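Local structure of gamma-glutamyltranspeptidase (Ggt) (Helicobacter pylori 26695, 5BPK) at the interface of chains A and B. The protein cleaves the gamma-glutamyl bond of glutathione and related compounds and transfers the gamma-glutamyl group to water or acceptor amines, as an N-terminal nucleophile hydrolase. Numbering follows the deposited sequence. Chains: chain A, Gamma-glutamyltranspeptidase (Ggt); chain B, Gamma-glutamyltranspeptidase (Ggt).

Contact 1: the interface of chains A and B. Residues chain A 77, 176, 179-180, 183, 187; chain B 23-24.
B:Tyr24 reaches out of a loop of the small subunit and lays its ring against helix 174-187 of the large subunit, its hydroxyl meeting A:Thr179. The phenol oxygen OH of B:Tyr24 lies 2.7 Å from the hydroxyl OG1 of A:Thr179, a hydrogen bond whose direction is not settled by the structure. The two side chains cross at about a right angle there. Tyrosine suits the place because it joins a broad apolar ring to one polar end, and here each part has its own partner.

Along the helix, A:Leu180, A:Ala183 and A:Phe187 approach the tyrosine ring from the same side, A:Phe187 over the face and the other two at its rim. A:Phe187 comes edge-on, its ring plane inclined by 74° to that of B:Tyr24, with CZ 3.7 Å from CG of the tyrosine and displaced toward the rim. Methyl CD2 of A:Leu180 lies 3.6 Å from CZ of B:Tyr24, near the hydroxyl end. Towards the other edge of the ring, the short side chain of A:Ala183 lets the ring come close to the helix, CB standing 3.6 Å from CD2 of B:Tyr24. Beyond the ring's other face, toward its rim, the carbonyl O of A:Pro77 approaches CD1 at 3.8 Å.

Further out, a weak bond and a water may help to position the polar groups. With chi1 at 62°, OG1 of A:Thr179 sits between its own backbone N and carbonyl carbon, where it makes a weak bond to the carbonyl O of A:Gln176, one helical turn back, while still meeting the tyrosine. This may help to orient the threonine hydroxyl. A water at the edge of the B:Tyr24 ring, in its plane, adds a polar bridge between the chains. It lies 2.9 Å from the backbone carbonyl O of A:Thr179, and on its other side is hydrogen-bonded to the hydroxyl OG of B:Ser23, also at 2.9 Å.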
loop_
_atom_site.group_PDB
_atom_site.type_symbol
_atom_site.label_atom_id
_atom_site.label_comp_id
_atom_site.label_asym_id
_atom_site.label_seq_id
_atom_site.Cartn_x
_atom_site.Cartn_y
_atom_site.Cartn_z
ATOM N N PRO A 77 7.342 0.421 12.929
ATOM C CA PRO A 77 8.361 1.115 12.132
ATOM C C PRO A 77 8.877 0.365 10.902
ATOM O O PRO A 77 9.532 0.971 10.050
ATOM C CB PRO A 77 9.487 1.390 13.142
ATOM C CG PRO A 77 9.229 0.510 14.287
ATOM C CD PRO A 77 7.784 0.186 14.316
ATOM N N GLN A 176 7.903 -8.508 15.742
ATOM C CA GLN A 176 8.843 -7.390 15.616
ATOM C C GLN A 176 10.281 -7.811 15.925
ATOM O O GLN A 176 11.198 -7.383 15.241
ATOM C CB GLN A 176 8.429 -6.232 16.515
ATOM C CG GLN A 176 7.181 -5.509 16.018
ATOM C CD GLN A 176 6.640 -4.481 16.997
ATOM O OE1 GLN A 176 6.853 -4.575 18.206
ATOM N NE2 GLN A 176 5.923 -3.490 16.471
ATOM N N THR A 179 11.340 -9.481 12.617
ATOM C CA THR A 179 11.604 -8.583 11.490
ATOM C C THR A 179 12.837 -7.713 11.777
ATOM O O THR A 179 13.644 -7.450 10.878
ATOM C CB THR A 179 10.371 -7.717 11.121
ATOM O OG1 THR A 179 10.012 -6.878 12.221
ATOM C CG2 THR A 179 9.184 -8.596 10.717
ATOM N N LEU A 180 13.001 -7.289 13.030
ATOM C CA LEU A 180 14.211 -6.573 13.419
ATOM C C LEU A 180 15.456 -7.425 13.129
ATOM O O LEU A 180 16.422 -6.933 12.544
ATOM C CB LEU A 180 14.162 -6.166 14.891
ATOM C CG LEU A 180 13.262 -4.984 15.230
ATOM C CD1 LEU A 180 13.199 -4.824 16.739
ATOM C CD2 LEU A 180 13.773 -3.716 14.581
ATOM N N ALA A 183 16.415 -7.504 9.486
ATOM C CA ALA A 183 16.962 -6.228 9.002
ATOM C C ALA A 183 18.296 -5.863 9.650
ATOM O O ALA A 183 18.925 -4.867 9.286
ATOM C CB ALA A 183 15.948 -5.104 9.244
ATOM N N PHE A 187 20.683 -2.481 9.063
ATOM C CA PHE A 187 20.812 -1.412 10.060
ATOM C C PHE A 187 22.273 -1.129 10.381
ATOM O O PHE A 187 22.668 0.016 10.562
ATOM C CB PHE A 187 20.153 -1.790 11.383
ATOM C CG PHE A 187 18.651 -1.875 11.353
ATOM C CD1 PHE A 187 17.871 -0.947 10.676
ATOM C CD2 PHE A 187 18.015 -2.846 12.105
ATOM C CE1 PHE A 187 16.489 -1.037 10.724
ATOM C CE2 PHE A 187 16.643 -2.934 12.145
ATOM C CZ PHE A 187 15.883 -2.029 11.460
ATOM N N SER B 23 10.643 -3.710 4.169
ATOM C CA SER B 23 10.610 -3.765 5.609
ATOM C C SER B 23 11.754 -2.909 6.159
ATOM O O SER B 23 12.939 -3.172 5.881
ATOM C CB SER B 23 10.739 -5.205 6.087
ATOM O OG SER B 23 10.605 -5.283 7.491
ATOM N N TYR B 24 11.388 -1.885 6.935
ATOM C CA TYR B 24 12.320 -0.882 7.483
ATOM C C TYR B 24 12.948 0.013 6.401
ATOM O O TYR B 24 13.974 0.653 6.623
ATOM C CB TYR B 24 13.374 -1.502 8.407
ATOM C CG TYR B 24 12.763 -2.277 9.552
ATOM C CD1 TYR B 24 12.298 -1.627 10.696
ATOM C CD2 TYR B 24 12.635 -3.655 9.493
ATOM C CE1 TYR B 24 11.734 -2.329 11.737
ATOM C CE2 TYR B 24 12.077 -4.364 10.531
ATOM C CZ TYR B 24 11.626 -3.696 11.652
ATOM O OH TYR B 24 11.049 -4.386 12.680
HETATM O O HOH W 1 12.824 -6.978 8.133
#

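Contact 2: the interface of chains A and B. Residues chain A 319, 323; chain B 56, 95, 98-99, 125-126.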
loop_
_atom_site.group_PDB
_atom_site.type_symbol
_atom_site.label_atom_id
_atom_site.label_comp_id
_atom_site.label_asym_id
_atom_site.label_seq_id
_atom_site.Cartn_x
_atom_site.Cartn_y
_atom_site.Cartn_z
ATOM N N MET A 319 -5.373 -11.066 -15.035
ATOM C CA MET A 319 -4.193 -10.566 -14.322
ATOM C C MET A 319 -2.976 -10.541 -15.238
ATOM O O MET A 319 -2.234 -9.578 -15.259
ATOM C CB MET A 319 -3.863 -11.452 -13.118
ATOM C CG MET A 319 -4.852 -11.397 -11.985
ATOM S SD MET A 319 -4.588 -12.731 -10.791
ATOM C CE MET A 319 -5.910 -12.359 -9.613
ATOM N N TYR A 323 -0.878 -7.071 -15.962
ATOM C CA TYR A 323 0.513 -6.837 -15.547
ATOM C C TYR A 323 1.425 -6.596 -16.746
ATOM O O TYR A 323 2.379 -5.831 -16.644
ATOM C CB TYR A 323 1.046 -7.937 -14.633
ATOM C CG TYR A 323 0.575 -7.810 -13.192
ATOM C CD1 TYR A 323 -0.623 -8.373 -12.781
ATOM C CD2 TYR A 323 1.321 -7.104 -12.249
ATOM C CE1 TYR A 323 -1.058 -8.269 -11.468
ATOM C CE2 TYR A 323 0.888 -6.986 -10.928
ATOM C CZ TYR A 323 -0.317 -7.571 -10.547
ATOM O OH TYR A 323 -0.776 -7.480 -9.240
ATOM N N LEU B 56 8.760 -6.603 -10.763
ATOM C CA LEU B 56 8.092 -5.731 -11.715
ATOM C C LEU B 56 9.138 -5.074 -12.618
ATOM O O LEU B 56 10.263 -4.776 -12.189
ATOM C CB LEU B 56 7.249 -4.687 -10.977
ATOM C CG LEU B 56 6.100 -5.253 -10.140
ATOM C CD1 LEU B 56 5.580 -4.187 -9.182
ATOM C CD2 LEU B 56 4.976 -5.809 -11.017
ATOM N N SER B 95 3.726 -5.886 -5.709
ATOM C CA SER B 95 2.998 -6.382 -6.871
ATOM C C SER B 95 1.750 -7.212 -6.512
ATOM O O SER B 95 0.799 -7.274 -7.298
ATOM C CB SER B 95 3.927 -7.240 -7.708
ATOM O OG SER B 95 4.443 -8.285 -6.895
ATOM N N ILE B 98 -2.563 -5.702 -5.891
ATOM C CA ILE B 98 -3.674 -5.575 -6.823
ATOM C C ILE B 98 -4.511 -6.838 -6.780
ATOM O O ILE B 98 -5.751 -6.785 -6.695
ATOM C CB ILE B 98 -3.186 -5.326 -8.260
ATOM C CG1 ILE B 98 -2.392 -4.019 -8.319
ATOM C CG2 ILE B 98 -4.362 -5.299 -9.222
ATOM C CD1 ILE B 98 -1.606 -3.849 -9.578
ATOM N N THR B 99 -3.834 -7.983 -6.797
ATOM C CA THR B 99 -4.550 -9.251 -6.842
ATOM C C THR B 99 -5.178 -9.602 -5.476
ATOM O O THR B 99 -6.288 -10.146 -5.417
ATOM C CB THR B 99 -3.631 -10.378 -7.362
ATOM O OG1 THR B 99 -2.492 -10.519 -6.507
ATOM C CG2 THR B 99 -3.173 -10.081 -8.812
ATOM N N HIS B 125 -2.171 -15.685 -7.307
ATOM C CA HIS B 125 -1.556 -14.514 -7.915
ATOM C C HIS B 125 -0.877 -14.874 -9.227
ATOM O O HIS B 125 -0.169 -15.872 -9.316
ATOM C CB HIS B 125 -0.559 -13.919 -6.909
ATOM C CG HIS B 125 0.265 -12.787 -7.432
ATOM N ND1 HIS B 125 -0.242 -11.522 -7.635
ATOM C CD2 HIS B 125 1.579 -12.726 -7.766
ATOM C CE1 HIS B 125 0.721 -10.734 -8.081
ATOM N NE2 HIS B 125 1.839 -11.435 -8.160
ATOM N N MET B 126 -1.102 -14.029 -10.225
ATOM C CA MET B 126 -0.414 -14.076 -11.507
ATOM C C MET B 126 -0.008 -12.649 -11.856
ATOM O O MET B 126 -0.850 -11.764 -11.877
ATOM C CB MET B 126 -1.353 -14.674 -12.565
ATOM C CG MET B 126 -1.003 -14.413 -14.025
ATOM S SD MET B 126 0.585 -15.034 -14.576
ATOM C CE MET B 126 0.268 -16.813 -14.643
#
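A:Tyr323 and A:Met319, one turn apart on helix 309-329, meet the start of helix 96-109 and the segment around B:Met126. The direct polar link is a hydrogen bond from the phenol OH of A:Tyr323 to the backbone carbonyl O of B:Ser95, 2.5 Å long and nearly straight onto the acceptor, with a C=O...O angle of 168°. A tyrosine suits this place because its length carries a donor to a backbone group just ahead of a helix, while its ring packs on side chains and backbone of the small subunit.

Apolar contacts line the tyrosine ring and the methionine beside it. CG2 of B:Thr99 serves both large-subunit residues, lying 3.6 Å from SD of A:Met319 and 3.8 Å from CE1 of A:Tyr323. The flexible thioether of A:Met319 runs out extended, with chi2 at 167°, crossing the threonine at about a right angle. B:Ile98 approaches the phenol from the opposite direction, and CD2 of B:Leu56 touches the ring more distantly, 4.1 Å from CD2 of A:Tyr323.

A polar atom, carbonyl O of B:Met126, also packs on carbon, 3.3 Å from CB of A:Met319 and 3.5 Å from CE1 of A:Tyr323.

Within the small subunit, a hydrogen bond probably helps to fix the threonine methyl and the neighbouring imidazole. The phenol OH of A:Tyr323 lies in the plane of the B:His125 ring, beside CE1, whereas ND1 of this ring pairs with OG1 of B:Thr99 at 2.7 Å.

Contact 1 and contact 2 lie about 25 Å apart, measured between the centres of their C-alpha atoms, and share no residue or helix. Both join the large and small subunits, which in this family arise by self-cleavage of one precursor. In each, a tyrosine from one chain enters the other, but the roles are exchanged: the small subunit supplies it at contact 1, the large one at contact 2. Both also adjoin inhibitor-pocket segments: B:Thr19 and B:Asn21 precede contact 1 in sequence, while B:Gly94 directly precedes B:Ser95, and B:Ile97 directly precedes B:Ile98. The subunit interface may therefore help to shape the active site.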